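Photosystem II assembly protein Ycf48 (Thermosynechococcus elongatus, PDB 5OJ5) probably acts early in photosystem II assembly and in replacing photodamaged D1, whose C-terminal extension it binds with a seven-bladed beta-propeller. Local coordinates at residues Y100-V105 with P118-H123; P138-S143 with M157-G162; P144-A149 with R186-S191; G162-T167 with A176-A181; G194-V199 with S207-G212. All blocks are in the same frame, centred on the assembly; numbering follows the deposited sequence. Where two conformers were deposited one is given.

All five contacts lie in three neighbouring blades of the seven-bladed propeller, each a four-stranded antiparallel sheet. Contact 1, centred about 21 Å from contact 5, lies in the sheet of strands 101-108 to 132-133 and closes before the others open. Contacts 2 and 4, centred about 8 Å apart, share Gly162 and the sheet of strands 144-151 to 175-178. Contact 5 is a hairpin of the sheet starting with strand 187-190. Contact 3 joins the first strands of the second and third sheets through side chains; its segments alternate with contact 2's, and contact 4 nests inside its loop. Trp209 of contact 5 packs on contact 4, a second meeting farther from the chain's centre.

Contact 1: residues Y100-V105 with P118-H123; sequences YRFNSV and PPIMLH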
# COMPACT_ATOMS: atom_id res chain seq x y z
N TYR A 100 -14.28 0.49 -13.03
CA TYR A 100 -12.94 0.96 -12.70
C TYR A 100 -12.42 0.35 -11.41
O TYR A 100 -13.12 0.24 -10.41
CB TYR A 100 -12.96 2.47 -12.53
CG TYR A 100 -13.33 3.22 -13.80
CD1 TYR A 100 -12.37 3.39 -14.78
CD2 TYR A 100 -14.58 3.80 -13.98
CE1 TYR A 100 -12.65 4.13 -15.96
CE2 TYR A 100 -14.87 4.53 -15.14
CZ TYR A 100 -13.89 4.69 -16.12
OH TYR A 100 -14.12 5.37 -17.29
N ARG A 101 -11.17 -0.06 -11.46
CA ARG A 101 -10.44 -0.47 -10.27
C ARG A 101 -9.69 0.76 -9.80
O ARG A 101 -8.72 1.18 -10.45
CB ARG A 101 -9.49 -1.58 -10.67
CG ARG A 101 -8.64 -2.08 -9.56
CD ARG A 101 -7.60 -3.06 -10.12
NE ARG A 101 -6.66 -3.52 -9.12
CZ ARG A 101 -6.86 -4.55 -8.29
NH1 ARG A 101 -7.97 -5.31 -8.34
NH2 ARG A 101 -5.92 -4.85 -7.41
N PHE A 102 -10.13 1.40 -8.70
CA PHE A 102 -9.42 2.54 -8.15
C PHE A 102 -8.27 2.02 -7.32
O PHE A 102 -8.49 1.46 -6.24
CB PHE A 102 -10.34 3.42 -7.32
CG PHE A 102 -11.41 4.18 -8.07
CD1 PHE A 102 -11.34 4.51 -9.40
CD2 PHE A 102 -12.52 4.63 -7.36
CE1 PHE A 102 -12.35 5.25 -10.01
CE2 PHE A 102 -13.48 5.40 -7.95
CZ PHE A 102 -13.41 5.68 -9.29
N ASN A 103 -7.06 2.14 -7.85
CA ASN A 103 -5.86 1.53 -7.34
C ASN A 103 -5.19 2.36 -6.25
O ASN A 103 -4.43 1.82 -5.45
CB ASN A 103 -4.82 1.38 -8.54
CG ASN A 103 -5.13 0.32 -9.47
OD1 ASN A 103 -5.63 -0.73 -9.12
ND2 ASN A 103 -4.75 0.56 -10.71
N SER A 104 -5.40 3.68 -6.26
CA SER A 104 -4.56 4.57 -5.47
C SER A 104 -5.33 5.84 -5.20
O SER A 104 -5.97 6.39 -6.10
CB SER A 104 -3.28 4.84 -6.25
OG SER A 104 -2.40 5.76 -5.64
N VAL A 105 -5.23 6.34 -3.96
CA VAL A 105 -5.77 7.64 -3.57
C VAL A 105 -4.71 8.33 -2.74
O VAL A 105 -4.04 7.69 -1.91
CB VAL A 105 -7.10 7.52 -2.81
CG1 VAL A 105 -7.00 6.64 -1.54
CG2 VAL A 105 -7.69 8.90 -2.47
N PRO A 118 -9.56 0.59 -16.04
CA PRO A 118 -8.91 1.23 -17.17
C PRO A 118 -8.68 2.71 -16.89
O PRO A 118 -9.29 3.27 -15.95
CB PRO A 118 -9.90 0.98 -18.32
CG PRO A 118 -11.18 0.86 -17.66
CD PRO A 118 -10.91 0.13 -16.37
N PRO A 119 -7.81 3.36 -17.67
CA PRO A 119 -7.24 4.63 -17.23
C PRO A 119 -8.27 5.63 -16.79
O PRO A 119 -9.18 6.02 -17.55
CB PRO A 119 -6.44 5.08 -18.46
CG PRO A 119 -6.01 3.77 -19.09
CD PRO A 119 -7.18 2.85 -18.90
N ILE A 120 -8.11 6.11 -15.56
CA ILE A 120 -8.95 7.17 -15.01
C ILE A 120 -8.12 7.90 -13.98
O ILE A 120 -7.32 7.32 -13.24
CB ILE A 120 -10.26 6.61 -14.40
CG1 ILE A 120 -11.18 7.74 -13.92
CG2 ILE A 120 -9.98 5.57 -13.31
CD1 ILE A 120 -12.62 7.30 -13.73
N MET A 121 -8.36 9.22 -13.92
CA MET A 121 -7.78 10.09 -12.92
C MET A 121 -8.85 11.07 -12.45
O MET A 121 -9.49 11.73 -13.27
CB MET A 121 -6.57 10.85 -13.48
CG MET A 121 -5.97 11.85 -12.49
SD MET A 121 -4.49 12.66 -13.08
CE MET A 121 -3.35 11.30 -13.04
N LEU A 122 -9.00 11.16 -11.14
CA LEU A 122 -9.91 12.10 -10.50
C LEU A 122 -9.10 13.02 -9.59
O LEU A 122 -8.07 12.62 -9.01
CB LEU A 122 -10.92 11.35 -9.65
CG LEU A 122 -11.71 10.25 -10.37
CD1 LEU A 122 -12.58 9.49 -9.39
CD2 LEU A 122 -12.53 10.80 -11.49
N HIS A 123 -9.59 14.24 -9.43
CA HIS A 123 -8.89 15.27 -8.69
C HIS A 123 -9.89 16.10 -7.91
O HIS A 123 -10.99 16.42 -8.39
CB HIS A 123 -8.09 16.12 -9.69
CG HIS A 123 -7.31 17.26 -9.08
ND1 HIS A 123 -7.56 18.56 -9.41
CD2 HIS A 123 -6.27 17.27 -8.23
CE1 HIS A 123 -6.70 19.35 -8.79
NE2 HIS A 123 -5.91 18.59 -8.04
O HOH W 1 -11.86 7.12 -17.72
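Tyr100 and Ile120 bury more surface in this contact than any other residues. Ile120 CD1 stands 3.7 Å from the centroid of the Tyr100 ring and 8° off its normal, which is CH-pi geometry over the middle of one face. The two side chains cross at about a right angle. CG1 of Ile120 is anti to the backbone N (chi1 -176°), while the CG2 branch takes the place between N and the carbonyl carbon and lies 3.6 Å from Tyr100 CD1. One isoleucine therefore meets the phenol with both branches. At the ring's edge and in its plane, Pro118 O is 3.3 Å from Tyr100 CD1. Pro118, which follows a cis peptide bond, also brings its CD to 3.9 Å from the same CD1. Phe102 is the next large contributor: its CE1 lies 4.1 Å from Ile120 CG2, and its CZ is 3.9 Å from Leu122 CD1.

In the propeller blade, strand 101-108 is separated from strand 120-124 by strand 111-117. The segments share no direct hydrogen bond, and the contact is made largely by side chains, at and beyond the end of the middle strand. Leu122 also packs on an apolar side chain of the bound peptide. The phenol end is polar: Tyr100 OH is hydrogen-bonded to Asp96, and one water donates to both Tyr100 OH and Pro119 O, 2.9 Å from each. The ring is also stacked with His97. The chemistry is thus a buried apolar joint whose hydroxyl is satisfied by Asp96 and the shared water, so cohesion between the segments probably comes mainly from dispersion.

Contact 2: residues P138-S143 with M157-G162; sequences PKLPGS and MITNVG
Thr159 and Pro141 meet through a hydroxyl and a carbonyl: Thr159 OG1 donates to Pro141 O over 2.8 Å, arriving nearly along the C=O axis at 168°. The hydroxyl sits between the backbone N and the carbonyl carbon (chi1 76°), while CG2 lies beside the backbone N. Both branches approach the loop, and CG2 meets Leu140 CD1 tip to tip at 3.6 Å in the given one of Leu140's two conformers. The OG1 atom also accepts from Ala163 N and, weakly, from Val161 N, so it is gripped from several sides.

Residues Thr159 to Gly162 form a type I beta turn at the end of strand 154-159, and the loop entering strand 144-151 of the same propeller blade is laid against it. Asn160 N donates to Ser143 O at 2.8 Å. The Asn160 amide group is folded back, with CG between the backbone N and carbonyl carbon (chi1 66°), and its OD1 receives a weak bond from Ser143 N at 3.0 Å. Gly142 has no side chain in the way, and its CA comes within 3.1 Å of Asn160 OD1. On the flank, Val161 CG2 closes to 3.4 Å from Pro141 O.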
# COMPACT_ATOMS: atom_id res chain seq x y z
N PRO A 138 -3.94 9.33 -24.10
CA PRO A 138 -4.05 7.91 -24.48
C PRO A 138 -2.70 7.27 -24.73
O PRO A 138 -2.64 6.04 -24.78
CB PRO A 138 -4.92 7.94 -25.74
CG PRO A 138 -4.68 9.28 -26.32
CD PRO A 138 -4.62 10.20 -25.09
N LYS A 139 -1.62 8.04 -24.90
CA LYS A 139 -0.29 7.49 -25.10
C LYS A 139 0.45 7.12 -23.81
O LYS A 139 1.59 6.62 -23.86
CB LYS A 139 0.47 8.42 -26.02
CG LYS A 139 -0.31 8.61 -27.35
CD LYS A 139 0.47 9.38 -28.39
CE LYS A 139 0.87 10.75 -27.83
NZ LYS A 139 -0.29 11.56 -27.32
N LEU A 140 -0.18 7.31 -22.67
CA LEU A 140 0.33 6.78 -21.41
C LEU A 140 0.63 5.28 -21.57
O LEU A 140 -0.28 4.52 -21.94
CB LEU A 140 -0.78 6.94 -20.37
CG LEU A 140 -0.44 6.61 -18.92
CD1 LEU A 140 0.57 7.59 -18.43
CD2 LEU A 140 -1.67 6.63 -18.04
N PRO A 141 1.86 4.81 -21.26
CA PRO A 141 2.12 3.37 -21.38
C PRO A 141 1.63 2.65 -20.14
O PRO A 141 2.19 2.83 -19.04
CB PRO A 141 3.65 3.29 -21.50
CG PRO A 141 4.17 4.69 -21.42
CD PRO A 141 3.07 5.59 -21.00
N GLY A 142 0.60 1.81 -20.31
CA GLY A 142 -0.03 1.12 -19.21
C GLY A 142 -1.01 2.04 -18.51
O GLY A 142 -1.08 3.24 -18.77
N SER A 143 -1.68 1.51 -17.59
CA SER A 143 -2.68 2.23 -16.83
C SER A 143 -2.09 2.73 -15.53
O SER A 143 -1.13 2.17 -15.01
CB SER A 143 -3.84 1.29 -16.50
OG SER A 143 -3.32 0.05 -16.08
N MET A 157 2.86 10.25 -10.71
CA MET A 157 2.08 9.09 -11.11
C MET A 157 3.00 8.02 -11.68
O MET A 157 3.94 8.32 -12.43
CB MET A 157 1.06 9.54 -12.19
CG MET A 157 0.25 8.36 -12.75
SD MET A 157 -1.11 8.77 -13.81
CE MET A 157 -0.30 9.76 -15.08
N ILE A 158 2.72 6.77 -11.34
CA ILE A 158 3.44 5.64 -11.91
C ILE A 158 2.42 4.72 -12.54
O ILE A 158 1.38 4.41 -11.93
CB ILE A 158 4.28 4.88 -10.85
CG1 ILE A 158 5.23 5.89 -10.21
CG2 ILE A 158 5.07 3.75 -11.52
CD1 ILE A 158 6.34 5.27 -9.37
N THR A 159 2.73 4.24 -13.76
CA THR A 159 1.84 3.28 -14.41
C THR A 159 2.15 1.86 -13.99
O THR A 159 3.15 1.58 -13.35
CB THR A 159 1.87 3.39 -15.93
OG1 THR A 159 3.08 2.81 -16.41
CG2 THR A 159 1.73 4.85 -16.41
N ASN A 160 1.27 0.94 -14.41
CA ASN A 160 1.43 -0.46 -14.05
C ASN A 160 2.70 -1.09 -14.60
O ASN A 160 3.12 -2.14 -14.08
CB ASN A 160 0.20 -1.28 -14.42
CG ASN A 160 -0.02 -1.36 -15.84
OD1 ASN A 160 0.33 -0.51 -16.60
ND2 ASN A 160 -0.67 -2.44 -16.24
N VAL A 161 3.33 -0.48 -15.61
CA VAL A 161 4.56 -0.95 -16.18
C VAL A 161 5.72 -0.01 -15.86
O VAL A 161 6.79 -0.08 -16.48
CB VAL A 161 4.46 -1.23 -17.68
CG1 VAL A 161 3.48 -2.40 -17.90
CG2 VAL A 161 4.06 -0.00 -18.46
N GLY A 162 5.56 0.84 -14.83
CA GLY A 162 6.68 1.58 -14.31
C GLY A 162 7.02 2.86 -15.03
O GLY A 162 8.07 3.44 -14.75

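Contact 3: residues P144-A149 with R186-S191; sequences PRLIKA and RNLNRS
Arg190 NE, hydrogen-bonded to Tyr196 OH, lies 3.7 Å from Lys148 CG. The same guanidinium reaches Glu156 through a salt bridge at NH2. These two bonds would restrain the guanidinium's rotation, and Lys148 CG rests 3.7 Å above its plane, over its centre, with the two side chains crossing at about a right angle. The extended chain of Arg190 carries NE to Lys148 CG, while the bend at chi2 (70°) takes CD of Lys148 aside. Lys148 NZ and Arg190 NH1 remain 4.9 Å apart, a like-charged pair whose repulsion Glu156 would be expected to offset.

The two strands, 144-149 and 187-190, belong to the first strands of adjacent propeller blades. They run nearly parallel, at 10°, with axes 8.8 Å apart, and their segments share no hydrogen bond, so no backbone pairing joins the blades here; side chains fill the gap, Arg145 also reaching backbone atoms of the other blade. Leu146 CD1 meets Leu188 CD2 at 3.8 Å, the two leucines crossing at about a right angle, and Tyr196 of the second blade touches both. A classic beta bulge, in which Arg145 and Leu146 both face Ile158, directs two successive side chains across the gap. Arg145 NH1 is hydrogen-bonded to Met185 O. The other nitrogen, NH2, is 3.7 Å from Arg186 O, which lies at the guanidinium edge without forming a bond, and 3.7 Å from Asn187 CA.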
# COMPACT_ATOMS: atom_id res chain seq x y z
N PRO A 144 -2.69 3.76 -14.95
CA PRO A 144 -2.19 4.25 -13.66
C PRO A 144 -2.24 3.21 -12.56
O PRO A 144 -3.24 2.51 -12.40
CB PRO A 144 -3.17 5.38 -13.33
CG PRO A 144 -3.71 5.78 -14.62
CD PRO A 144 -3.83 4.56 -15.43
N ARG A 145 -1.15 3.14 -11.81
CA ARG A 145 -1.04 2.25 -10.67
C ARG A 145 -0.97 3.00 -9.35
O ARG A 145 -1.47 2.52 -8.35
CB ARG A 145 0.23 1.35 -10.86
CG ARG A 145 0.54 0.46 -9.67
CD ARG A 145 -0.48 -0.56 -9.45
NE ARG A 145 0.00 -1.53 -8.50
CZ ARG A 145 0.79 -2.57 -8.80
NH1 ARG A 145 1.07 -2.82 -10.04
NH2 ARG A 145 1.22 -3.41 -7.89
N LEU A 146 -0.27 4.15 -9.32
CA LEU A 146 -0.02 4.86 -8.08
C LEU A 146 -0.05 6.34 -8.39
O LEU A 146 0.50 6.77 -9.41
CB LEU A 146 1.36 4.44 -7.50
CG LEU A 146 1.78 5.14 -6.22
CD1 LEU A 146 2.70 4.21 -5.46
CD2 LEU A 146 2.54 6.43 -6.46
N ILE A 147 -0.63 7.13 -7.50
CA ILE A 147 -0.50 8.58 -7.54
C ILE A 147 -0.09 9.04 -6.16
O ILE A 147 -0.53 8.48 -5.14
CB ILE A 147 -1.81 9.25 -8.02
CG1 ILE A 147 -1.60 10.74 -8.30
CG2 ILE A 147 -2.98 9.00 -7.09
CD1 ILE A 147 -2.11 11.28 -9.45
N LYS A 148 0.79 10.04 -6.12
CA LYS A 148 1.24 10.64 -4.88
C LYS A 148 1.03 12.14 -4.97
O LYS A 148 1.62 12.81 -5.83
CB LYS A 148 2.70 10.29 -4.61
CG LYS A 148 3.22 10.99 -3.36
CD LYS A 148 2.60 10.42 -2.09
CE LYS A 148 3.14 10.97 -0.83
NZ LYS A 148 2.41 10.36 0.35
N ALA A 149 0.21 12.67 -4.06
CA ALA A 149 -0.03 14.10 -3.98
C ALA A 149 1.17 14.77 -3.32
O ALA A 149 1.60 14.35 -2.24
CB ALA A 149 -1.24 14.37 -3.10
N ARG A 186 4.65 -6.56 -9.81
CA ARG A 186 3.93 -7.34 -8.82
C ARG A 186 3.57 -6.50 -7.58
O ARG A 186 2.55 -6.73 -6.93
CB ARG A 186 4.81 -8.54 -8.40
CG ARG A 186 4.13 -9.53 -7.51
CD ARG A 186 5.07 -10.65 -7.20
NE ARG A 186 4.39 -11.80 -6.66
CZ ARG A 186 4.00 -12.89 -7.32
NH1 ARG A 186 4.18 -13.07 -8.64
NH2 ARG A 186 3.39 -13.85 -6.63
N ASN A 187 4.40 -5.52 -7.24
CA ASN A 187 4.20 -4.66 -6.09
C ASN A 187 5.09 -3.45 -6.30
O ASN A 187 6.09 -3.53 -7.02
CB ASN A 187 4.50 -5.38 -4.75
CG ASN A 187 3.27 -5.96 -4.11
OD1 ASN A 187 2.25 -5.27 -3.99
ND2 ASN A 187 3.34 -7.19 -3.64
N LEU A 188 4.72 -2.35 -5.64
CA LEU A 188 5.39 -1.07 -5.77
C LEU A 188 5.27 -0.35 -4.45
O LEU A 188 4.17 -0.25 -3.91
CB LEU A 188 4.68 -0.26 -6.87
CG LEU A 188 5.15 1.17 -7.09
CD1 LEU A 188 6.59 1.25 -7.57
CD2 LEU A 188 4.22 1.88 -8.08
N ASN A 189 6.37 0.20 -3.94
CA ASN A 189 6.33 0.99 -2.70
C ASN A 189 7.24 2.19 -2.85
O ASN A 189 8.21 2.18 -3.62
CB ASN A 189 6.69 0.15 -1.47
CG ASN A 189 5.49 -0.54 -0.89
OD1 ASN A 189 4.50 0.13 -0.59
ND2 ASN A 189 5.52 -1.85 -0.78
N ARG A 190 6.95 3.22 -2.07
CA ARG A 190 7.61 4.52 -2.12
C ARG A 190 8.29 4.84 -0.79
O ARG A 190 7.78 4.49 0.28
CB ARG A 190 6.54 5.60 -2.41
CG ARG A 190 7.13 6.96 -2.71
CD ARG A 190 6.02 7.97 -2.94
NE ARG A 190 6.48 9.21 -3.55
CZ ARG A 190 6.90 10.27 -2.87
NH1 ARG A 190 6.96 10.26 -1.54
NH2 ARG A 190 7.30 11.35 -3.55
N SER A 191 9.44 5.50 -0.85
CA SER A 191 10.14 5.94 0.36
C SER A 191 9.76 7.40 0.68
O SER A 191 9.26 8.14 -0.17
CB SER A 191 11.64 5.81 0.18
OG SER A 191 12.14 6.97 -0.45

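Contact 4: residues G162-T167 with A176-A181; sequences GAIYRT and ALVQEA
Ile164 and Val178 form an antiparallel hydrogen-bonded pair, but the register slips by one before Tyr165 meets Ala176. The slip is a classic beta bulge, with Leu177 and Val178 both facing Ile164, in the hairpin of strands 164-167 and 175-178 that makes the last two strands of a propeller blade. Ile164 O takes two donors: Leu177 N at 2.8 Å, tilted 23° from the carbonyl plane, and Val178 N at 3.1 Å, in that plane on a lone pair. Ile164 N completes the backbone pairing by donating to Val178 O over 2.9 Å.

Ile164 CD1 packs on Val178 CG2 at 3.8 Å as the side chains cross obliquely. Trp209 of the next blade touches Ile164, Leu177 and Val178, so this apolar patch faces an interblade seam. The bulge sends Leu177 toward Arg166. Its CD1 lies over one face of the Arg166 guanidinium, offset toward the rim and 3.4 Å from NH1. Arg166 is extended to CD and then bends (chi3 -78°), which turns NE out of the line of the chain. Its NH2 makes a long, weak ion pair with Glu156.

Within the non-hydrogen-bonded pair Tyr165-Ala176, CE1 of Tyr165 rests 3.6 Å from Ala176 CB. The phenol reaches beyond it, touching Leu140 and Pro141 of the loop at 138-143. A water in the plane of the Tyr165 ring, at its edge, lies 2.6 Å from Tyr165 OH and donates to Gln179 OE1 at 2.7 Å.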
# COMPACT_ATOMS: atom_id res chain seq x y z
N GLY A 162 5.56 0.84 -14.83
CA GLY A 162 6.68 1.58 -14.31
C GLY A 162 7.02 2.86 -15.03
O GLY A 162 8.07 3.44 -14.75
N ALA A 163 6.16 3.37 -15.94
CA ALA A 163 6.42 4.71 -16.48
C ALA A 163 6.06 5.73 -15.40
O ALA A 163 5.09 5.54 -14.67
CB ALA A 163 5.60 4.92 -17.76
N ILE A 164 6.91 6.74 -15.25
CA ILE A 164 6.80 7.70 -14.15
C ILE A 164 6.63 9.09 -14.73
O ILE A 164 7.42 9.51 -15.59
CB ILE A 164 8.05 7.66 -13.25
CG1 ILE A 164 8.31 6.25 -12.74
CG2 ILE A 164 7.89 8.68 -12.11
CD1 ILE A 164 9.53 6.13 -11.82
N TYR A 165 5.62 9.82 -14.26
CA TYR A 165 5.28 11.16 -14.71
C TYR A 165 5.08 12.08 -13.51
O TYR A 165 4.67 11.64 -12.44
CB TYR A 165 3.98 11.14 -15.51
CG TYR A 165 4.11 10.33 -16.75
CD1 TYR A 165 4.45 10.91 -17.96
CD2 TYR A 165 3.92 8.93 -16.70
CE1 TYR A 165 4.63 10.13 -19.09
CE2 TYR A 165 4.08 8.16 -17.81
CZ TYR A 165 4.45 8.77 -18.99
OH TYR A 165 4.60 7.98 -20.09
N ARG A 166 5.31 13.37 -13.73
CA ARG A 166 5.04 14.37 -12.71
C ARG A 166 4.27 15.53 -13.32
O ARG A 166 4.51 15.92 -14.46
CB ARG A 166 6.35 14.88 -12.07
CG ARG A 166 6.24 15.75 -10.82
CD ARG A 166 7.64 16.16 -10.28
NE ARG A 166 8.29 15.07 -9.52
CZ ARG A 166 9.52 14.64 -9.73
NH1 ARG A 166 10.24 15.18 -10.72
NH2 ARG A 166 10.04 13.66 -8.99
N THR A 167 3.33 16.08 -12.57
CA THR A 167 2.67 17.33 -12.90
C THR A 167 3.01 18.36 -11.84
O THR A 167 3.18 18.03 -10.65
CB THR A 167 1.12 17.18 -13.01
OG1 THR A 167 0.54 18.38 -13.52
CG2 THR A 167 0.47 16.86 -11.67
N ALA A 176 7.36 13.42 -18.46
CA ALA A 176 7.85 12.06 -18.34
C ALA A 176 9.19 12.05 -17.65
O ALA A 176 10.14 12.73 -18.07
CB ALA A 176 7.94 11.45 -19.74
N LEU A 177 9.29 11.33 -16.56
CA LEU A 177 10.54 11.10 -15.87
C LEU A 177 11.16 9.78 -16.27
O LEU A 177 12.38 9.71 -16.42
CB LEU A 177 10.35 11.12 -14.35
CG LEU A 177 9.69 12.38 -13.82
CD1 LEU A 177 9.59 12.25 -12.32
CD2 LEU A 177 10.40 13.61 -14.23
N VAL A 178 10.33 8.75 -16.46
CA VAL A 178 10.80 7.44 -16.92
C VAL A 178 9.80 6.96 -17.95
O VAL A 178 8.61 6.84 -17.65
CB VAL A 178 10.89 6.41 -15.77
CG1 VAL A 178 11.22 5.01 -16.31
CG2 VAL A 178 11.92 6.84 -14.74
N GLN A 179 10.29 6.67 -19.17
CA GLN A 179 9.46 6.10 -20.22
C GLN A 179 9.86 4.69 -20.58
O GLN A 179 9.18 4.06 -21.40
CB GLN A 179 9.57 6.95 -21.49
CG GLN A 179 9.01 8.32 -21.28
CD GLN A 179 8.92 9.12 -22.55
OE1 GLN A 179 8.04 8.91 -23.36
NE2 GLN A 179 9.82 10.09 -22.70
N GLU A 180 10.91 4.14 -19.97
CA GLU A 180 11.36 2.78 -20.30
C GLU A 180 10.58 1.83 -19.40
O GLU A 180 10.86 1.70 -18.20
CB GLU A 180 12.86 2.67 -20.05
CG GLU A 180 13.69 3.56 -20.91
CD GLU A 180 14.38 4.63 -20.11
OE1 GLU A 180 15.60 4.82 -20.36
OE2 GLU A 180 13.69 5.28 -19.27
N ALA A 181 9.55 1.21 -19.97
CA ALA A 181 8.68 0.32 -19.21
C ALA A 181 9.40 -0.95 -18.79
O ALA A 181 10.27 -1.45 -19.51
CB ALA A 181 7.48 -0.03 -20.09
O HOH W 2 5.52 8.65 -22.40

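Contact 5: residues G194-V199 with S207-G212; sequences GEYVAV and STWEPG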
# COMPACT_ATOMS: atom_id res chain seq x y z
N GLY A 194 10.94 9.81 -1.90
CA GLY A 194 10.47 9.71 -3.26
C GLY A 194 11.19 8.67 -4.08
O GLY A 194 11.08 8.72 -5.30
N GLU A 195 11.93 7.75 -3.43
CA GLU A 195 12.43 6.59 -4.15
C GLU A 195 11.33 5.55 -4.25
O GLU A 195 10.40 5.51 -3.43
CB GLU A 195 13.57 5.98 -3.35
CG GLU A 195 14.59 6.97 -3.04
CD GLU A 195 15.39 6.67 -1.76
OE1 GLU A 195 14.83 6.38 -0.60
OE2 GLU A 195 16.64 6.78 -1.93
N TYR A 196 11.43 4.68 -5.25
CA TYR A 196 10.49 3.57 -5.39
C TYR A 196 11.23 2.27 -5.54
O TYR A 196 12.35 2.22 -6.05
CB TYR A 196 9.59 3.80 -6.63
CG TYR A 196 8.64 4.97 -6.50
CD1 TYR A 196 7.34 4.77 -6.02
CD2 TYR A 196 9.03 6.27 -6.83
CE1 TYR A 196 6.43 5.81 -5.95
CE2 TYR A 196 8.10 7.33 -6.74
CZ TYR A 196 6.81 7.08 -6.31
OH TYR A 196 5.92 8.14 -6.26
N VAL A 197 10.54 1.20 -5.12
CA VAL A 197 11.01 -0.17 -5.32
C VAL A 197 9.85 -0.97 -5.88
O VAL A 197 8.72 -0.89 -5.40
CB VAL A 197 11.60 -0.77 -4.02
CG1 VAL A 197 10.58 -0.91 -2.87
CG2 VAL A 197 12.22 -2.14 -4.31
N ALA A 198 10.14 -1.74 -6.94
CA ALA A 198 9.13 -2.51 -7.66
C ALA A 198 9.60 -3.95 -7.80
O ALA A 198 10.72 -4.21 -8.24
CB ALA A 198 8.93 -1.93 -9.04
N VAL A 199 8.74 -4.88 -7.48
CA VAL A 199 9.00 -6.30 -7.67
C VAL A 199 8.57 -6.71 -9.06
O VAL A 199 7.49 -6.34 -9.52
CB VAL A 199 8.28 -7.12 -6.59
CG1 VAL A 199 8.51 -8.62 -6.83
CG2 VAL A 199 8.80 -6.71 -5.19
N SER A 207 13.44 -3.87 -8.93
CA SER A 207 14.01 -2.68 -9.54
C SER A 207 13.82 -1.50 -8.59
O SER A 207 12.85 -1.44 -7.84
CB SER A 207 13.39 -2.36 -10.88
OG SER A 207 13.55 -3.47 -11.76
N THR A 208 14.75 -0.55 -8.65
CA THR A 208 14.65 0.68 -7.88
C THR A 208 14.75 1.90 -8.79
O THR A 208 15.37 1.86 -9.86
CB THR A 208 15.72 0.76 -6.78
OG1 THR A 208 17.02 0.66 -7.37
CG2 THR A 208 15.56 -0.35 -5.74
N TRP A 209 14.16 3.00 -8.32
CA TRP A 209 14.28 4.27 -9.03
C TRP A 209 14.35 5.38 -8.02
O TRP A 209 13.64 5.35 -7.02
CB TRP A 209 13.08 4.49 -9.97
CG TRP A 209 13.16 5.83 -10.68
CD1 TRP A 209 13.85 6.11 -11.80
CD2 TRP A 209 12.56 7.06 -10.24
NE1 TRP A 209 13.69 7.45 -12.12
CE2 TRP A 209 12.88 8.04 -11.19
CE3 TRP A 209 11.76 7.41 -9.16
CZ2 TRP A 209 12.44 9.37 -11.08
CZ3 TRP A 209 11.32 8.72 -9.05
CH2 TRP A 209 11.65 9.66 -10.01
N GLU A 210 15.16 6.40 -8.30
CA GLU A 210 15.12 7.62 -7.52
C GLU A 210 15.21 8.80 -8.46
O GLU A 210 15.74 8.69 -9.57
CB GLU A 210 16.25 7.72 -6.49
CG GLU A 210 17.58 7.68 -7.04
CD GLU A 210 18.59 7.84 -5.92
OE1 GLU A 210 18.64 8.91 -5.27
OE2 GLU A 210 19.31 6.86 -5.66
N PRO A 211 14.72 9.97 -8.02
CA PRO A 211 14.74 11.17 -8.85
C PRO A 211 16.13 11.40 -9.40
O PRO A 211 17.14 11.24 -8.69
CB PRO A 211 14.35 12.27 -7.86
CG PRO A 211 13.41 11.58 -6.95
CD PRO A 211 13.92 10.16 -6.80
N GLY A 212 16.18 11.79 -10.66
CA GLY A 212 17.40 11.97 -11.36
C GLY A 212 17.76 10.82 -12.26
O GLY A 212 18.45 11.01 -13.26
O HOH W 3 11.33 -5.12 -11.39
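Gly194 O touches Pro211 CD at 3.5 Å and lies near Trp209 CZ3, so the contact extends past the end of the strand pairing, to Pro211. Glu195 follows, side by side with Glu210 and pointing the same way: Glu195 CG is 3.9 Å from Glu210 CB. In the given conformer of Glu195, one of two, OE2 is 4.4 Å from Glu210 OE1 and the carboxylate planes are 81° apart. Glu195 OE1 is hydrogen-bonded to Ser191 OG.

Tyr196 opens the strand proper, a hydrogen-bonded pair with Trp209 in the antiparallel hairpin of strands 196-199 and 205-209, the second and third of their propeller blade. Tyr196 N donates to Trp209 O at 2.9 Å with an angle of 168°, and Trp209 N returns a bond to Tyr196 O. The rings lie alongside each other and meet at their edges, Tyr196 CD2 to Trp209 CE3 at 3.8 Å. The phenol is hydrogen-bonded to Glu156, the indole NE1 to Gln213 O.

Val197 turns to the other face, where its CG2 is 4.1 Å from Thr208 CG2, while Thr208 OG1 bonds to His219. Ala198 restores the hydrogen-bonded pairing: Ser207 N donates to Ala198 O at 2.8 Å and Ala198 N to Ser207 O. A water bonded to Ser207 OG gives a further weak bond to Ala198 O.

Residues 207-212 belong to the Arg-rich patch. Four backbone bonds and the apolar edge contact of Tyr196 with Trp209 fix the register here, while the two carboxylates probably repel each other mildly in the given conformer.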